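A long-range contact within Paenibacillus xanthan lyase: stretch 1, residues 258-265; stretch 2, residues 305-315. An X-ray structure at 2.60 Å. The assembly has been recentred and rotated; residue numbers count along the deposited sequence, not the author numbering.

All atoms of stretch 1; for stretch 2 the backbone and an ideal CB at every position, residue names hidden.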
# COMPACT_ATOMS: atom_id res chain seq x y z
N ASN A 258 11.51 -16.74 -6.80
CA ASN A 258 10.39 -15.86 -6.48
C ASN A 258 9.09 -16.64 -6.33
O ASN A 258 8.22 -16.29 -5.51
CB ASN A 258 10.22 -14.78 -7.55
CG ASN A 258 11.44 -13.90 -7.70
OD1 ASN A 258 12.35 -13.94 -6.87
ND2 ASN A 258 11.46 -13.08 -8.74
N VAL A 259 8.96 -17.70 -7.12
CA VAL A 259 7.77 -18.54 -7.08
C VAL A 259 7.63 -19.20 -5.71
O VAL A 259 6.53 -19.39 -5.21
CB VAL A 259 7.78 -19.61 -8.19
CG1 VAL A 259 6.54 -20.49 -8.12
CG2 VAL A 259 7.88 -18.95 -9.55
N TYR A 260 8.75 -19.54 -5.08
CA TYR A 260 8.69 -20.11 -3.74
C TYR A 260 8.32 -19.03 -2.72
O TYR A 260 7.53 -19.27 -1.82
CB TYR A 260 10.00 -20.82 -3.39
CG TYR A 260 10.31 -21.92 -4.37
CD1 TYR A 260 9.79 -23.20 -4.20
CD2 TYR A 260 11.09 -21.67 -5.50
CE1 TYR A 260 10.05 -24.20 -5.12
CE2 TYR A 260 11.35 -22.67 -6.42
CZ TYR A 260 10.83 -23.93 -6.22
OH TYR A 260 11.09 -24.92 -7.13
N ARG A 261 8.88 -17.84 -2.90
CA ARG A 261 8.55 -16.72 -2.03
C ARG A 261 7.06 -16.39 -2.10
O ARG A 261 6.46 -16.03 -1.06
CB ARG A 261 9.37 -15.47 -2.39
CG ARG A 261 10.89 -15.63 -2.30
CD ARG A 261 11.35 -16.48 -1.12
NE ARG A 261 10.96 -15.93 0.18
CZ ARG A 261 11.23 -16.51 1.35
NH1 ARG A 261 11.90 -17.65 1.38
NH2 ARG A 261 10.82 -15.94 2.48
N TRP A 262 6.47 -16.51 -3.30
CA TRP A 262 5.05 -16.19 -3.50
C TRP A 262 4.16 -16.90 -2.49
O TRP A 262 3.20 -16.33 -1.99
CB TRP A 262 4.58 -16.55 -4.92
CG TRP A 262 5.18 -15.71 -6.01
CD1 TRP A 262 5.86 -14.53 -5.87
CD2 TRP A 262 5.18 -16.01 -7.42
NE1 TRP A 262 6.26 -14.07 -7.11
CE2 TRP A 262 5.86 -14.96 -8.07
CE3 TRP A 262 4.66 -17.06 -8.19
CZ2 TRP A 262 6.04 -14.93 -9.45
CZ3 TRP A 262 4.84 -17.02 -9.57
CH2 TRP A 262 5.52 -15.97 -10.18
N ILE A 263 4.51 -18.15 -2.19
CA ILE A 263 3.79 -18.91 -1.19
C ILE A 263 3.81 -18.22 0.18
O ILE A 263 2.75 -18.02 0.78
CB ILE A 263 4.37 -20.33 -1.06
CG1 ILE A 263 4.35 -21.03 -2.42
CG2 ILE A 263 3.61 -21.12 -0.01
CD1 ILE A 263 3.00 -20.98 -3.12
N TYR A 264 4.99 -17.82 0.66
CA TYR A 264 5.07 -17.16 1.96
C TYR A 264 4.41 -15.79 1.93
O TYR A 264 3.78 -15.38 2.90
CB TYR A 264 6.52 -17.00 2.42
CG TYR A 264 7.28 -18.28 2.58
CD1 TYR A 264 6.85 -19.26 3.46
CD2 TYR A 264 8.45 -18.50 1.87
CE1 TYR A 264 7.56 -20.43 3.62
CE2 TYR A 264 9.17 -19.67 2.02
CZ TYR A 264 8.72 -20.63 2.89
OH TYR A 264 9.43 -21.80 3.04
N ASP A 265 4.58 -15.07 0.83
CA ASP A 265 4.15 -13.69 0.75
C ASP A 265 2.75 -13.49 0.18
O ASP A 265 2.01 -12.64 0.65
CB ASP A 265 5.15 -12.85 -0.04
CG ASP A 265 6.53 -12.87 0.56
OD1 ASP A 265 6.66 -13.19 1.76
OD2 ASP A 265 7.50 -12.58 -0.19
N UNK A 305 3.13 -29.27 -5.20
CA UNK A 305 4.00 -29.37 -6.37
C UNK A 305 5.30 -28.62 -6.14
O UNK A 305 6.37 -29.09 -6.54
CB UNK A 305 3.29 -28.83 -7.61
N UNK A 306 5.22 -27.45 -5.51
CA UNK A 306 6.43 -26.68 -5.25
C UNK A 306 7.35 -27.34 -4.22
O UNK A 306 8.57 -27.22 -4.32
CB UNK A 306 6.05 -25.28 -4.77
N UNK A 307 6.77 -28.05 -3.26
CA UNK A 307 7.57 -28.74 -2.25
C UNK A 307 8.40 -29.86 -2.88
O UNK A 307 9.47 -30.21 -2.40
CB UNK A 307 6.67 -29.31 -1.15
N UNK A 308 7.90 -30.41 -3.98
CA UNK A 308 8.61 -31.48 -4.68
C UNK A 308 9.86 -30.97 -5.42
O UNK A 308 10.74 -31.74 -5.78
CB UNK A 308 7.66 -32.16 -5.67
N UNK A 309 9.95 -29.66 -5.63
CA UNK A 309 11.10 -29.10 -6.32
C UNK A 309 11.87 -28.06 -5.48
O UNK A 309 12.94 -27.60 -5.88
CB UNK A 309 10.64 -28.46 -7.63
N UNK A 310 11.31 -27.71 -4.32
CA UNK A 310 11.87 -26.67 -3.47
C UNK A 310 13.13 -27.14 -2.74
O UNK A 310 13.39 -28.35 -2.64
CB UNK A 310 10.82 -26.21 -2.46
N UNK A 311 13.91 -26.18 -2.23
CA UNK A 311 15.04 -26.48 -1.36
C UNK A 311 14.53 -27.03 -0.03
O UNK A 311 13.38 -26.80 0.34
CB UNK A 311 15.90 -25.23 -1.14
N UNK A 312 15.40 -27.74 0.68
CA UNK A 312 15.03 -28.44 1.92
C UNK A 312 14.15 -27.63 2.88
O UNK A 312 13.08 -28.09 3.28
CB UNK A 312 16.30 -28.86 2.66
N UNK A 313 14.62 -26.44 3.23
CA UNK A 313 13.91 -25.58 4.18
C UNK A 313 12.50 -25.28 3.72
O UNK A 313 11.55 -25.46 4.48
CB UNK A 313 14.67 -24.27 4.39
N UNK A 314 12.37 -24.83 2.47
CA UNK A 314 11.07 -24.49 1.90
C UNK A 314 10.14 -25.70 1.76
O UNK A 314 8.95 -25.64 2.11
CB UNK A 314 11.27 -23.84 0.53
N UNK A 315 10.67 -26.80 1.24
CA UNK A 315 9.89 -28.01 1.07
C UNK A 315 9.28 -28.41 2.41
O UNK A 315 8.11 -28.78 2.49
CB UNK A 315 10.75 -29.14 0.50

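Stretch 1 is a helical segment; the part that meets stretch 2 offers a tyrosine ring, with the aliphatic side chains of Val259 and Ile263 and the polar ends of Arg261 and Tyr264 nearby. Position 305 has an ideal CB with nothing of stretch 1 within reach, so the contact sets no rule there. It is Arg305, whose NH1 donates a hydrogen bond to the side chain at 308.

Position 306 is helical and points its CB toward stretch 1, 4.2 Å from Tyr260 CE1 and 5.1 Å from Ile263 CG1. With Val259 also nearby, a medium-sized apolar chain suits it; leucine, isoleucine or methionine could all be considered. The residue is Leu306. Its CD1 meets Val259 CG1 at 3.8 Å and Ile263 CG1 at 3.9 Å, and its CD2 lies 3.9 Å from Tyr260 CE1 and also 3.9 Å from Val259 CG1, so both methyls are used.

Positions 307 and 308 direct their CB atoms away, leaving the choice to other surroundings. They are Ser307 and Gln308, whose OE1 accepts from Arg305 NH1 at 2.8 Å.

At 309 the CB points sideways, yet it sits 3.6 Å from Tyr260 OH. A short polar chain could reach that hydroxyl: serine or threonine, perhaps asparagine. Thr309, with chi1 in the p well, forms a 2.7 Å hydrogen bond between its OG1 and Tyr260 OH, near the plane of the ring.

Position 310 has extended backbone angles (-74/163), and its ideal CB is already a tight 3.4 Å from Tyr260 CE1. Small is the safe reading, with alanine, glycine or serine as candidates. Ala310 makes that contact with its CB and sends nothing further.

Position 311 is also extended and directly precedes a helix, where serine, threonine, aspartate or asparagine would be familiar choices. Ala311 occupies this N-cap position without a polar side chain. Positions 312 and 313 begin the helix with no part of stretch 1 near their CB atoms; many residues would do, and they are Ser312 and Ala313.

Position 314 points toward stretch 1, its CB 3.7 Å from Tyr264 OH, with the Arg261 guanidinium also in the neighbourhood. A hydroxyl and a positive charge together favour a short acceptor, aspartate above all, with asparagine possible. Asp314 takes a very short hydrogen bond from Tyr264 OH to OD1, 2.5 Å. Arg261 NH1 stays 4.1 Å from that OD1, beyond a salt bridge, but a water bridges the charges, accepting from Arg261 NH1 at 2.9 Å and donating to Asp314 OD2 at 2.8 Å.

Position 315 turns away, and Ala315 simply continues the helix.

Stretch 2, residues 305-315: RLSQTAASADA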
# COMPACT_ATOMS: atom_id res chain seq x y z
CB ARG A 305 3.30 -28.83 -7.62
CG ARG A 305 2.19 -29.72 -8.15
CD ARG A 305 2.76 -30.89 -8.93
NE ARG A 305 1.73 -31.85 -9.32
CZ ARG A 305 1.73 -33.14 -8.99
NH1 ARG A 305 2.72 -33.64 -8.25
NH2 ARG A 305 0.75 -33.92 -9.40
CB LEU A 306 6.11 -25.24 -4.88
CG LEU A 306 5.64 -24.41 -6.08
CD1 LEU A 306 5.17 -23.04 -5.64
CD2 LEU A 306 6.74 -24.29 -7.12
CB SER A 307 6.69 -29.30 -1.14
OG SER A 307 5.92 -30.39 -1.62
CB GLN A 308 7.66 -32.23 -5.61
CG GLN A 308 6.54 -32.95 -4.84
CD GLN A 308 5.48 -33.60 -5.73
OE1 GLN A 308 4.93 -32.97 -6.62
NE2 GLN A 308 5.20 -34.87 -5.47
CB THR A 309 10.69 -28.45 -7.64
OG1 THR A 309 9.86 -27.31 -7.37
CG2 THR A 309 9.92 -29.44 -8.50
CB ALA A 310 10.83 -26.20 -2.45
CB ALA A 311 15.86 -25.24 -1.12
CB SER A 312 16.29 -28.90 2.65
OG SER A 312 15.95 -29.76 3.72
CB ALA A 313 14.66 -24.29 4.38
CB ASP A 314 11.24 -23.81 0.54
CG ASP A 314 11.78 -22.39 0.66
OD1 ASP A 314 11.52 -21.72 1.68
OD2 ASP A 314 12.45 -21.93 -0.29
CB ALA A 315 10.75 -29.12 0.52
O HOH W 1 13.01 -19.19 -0.79
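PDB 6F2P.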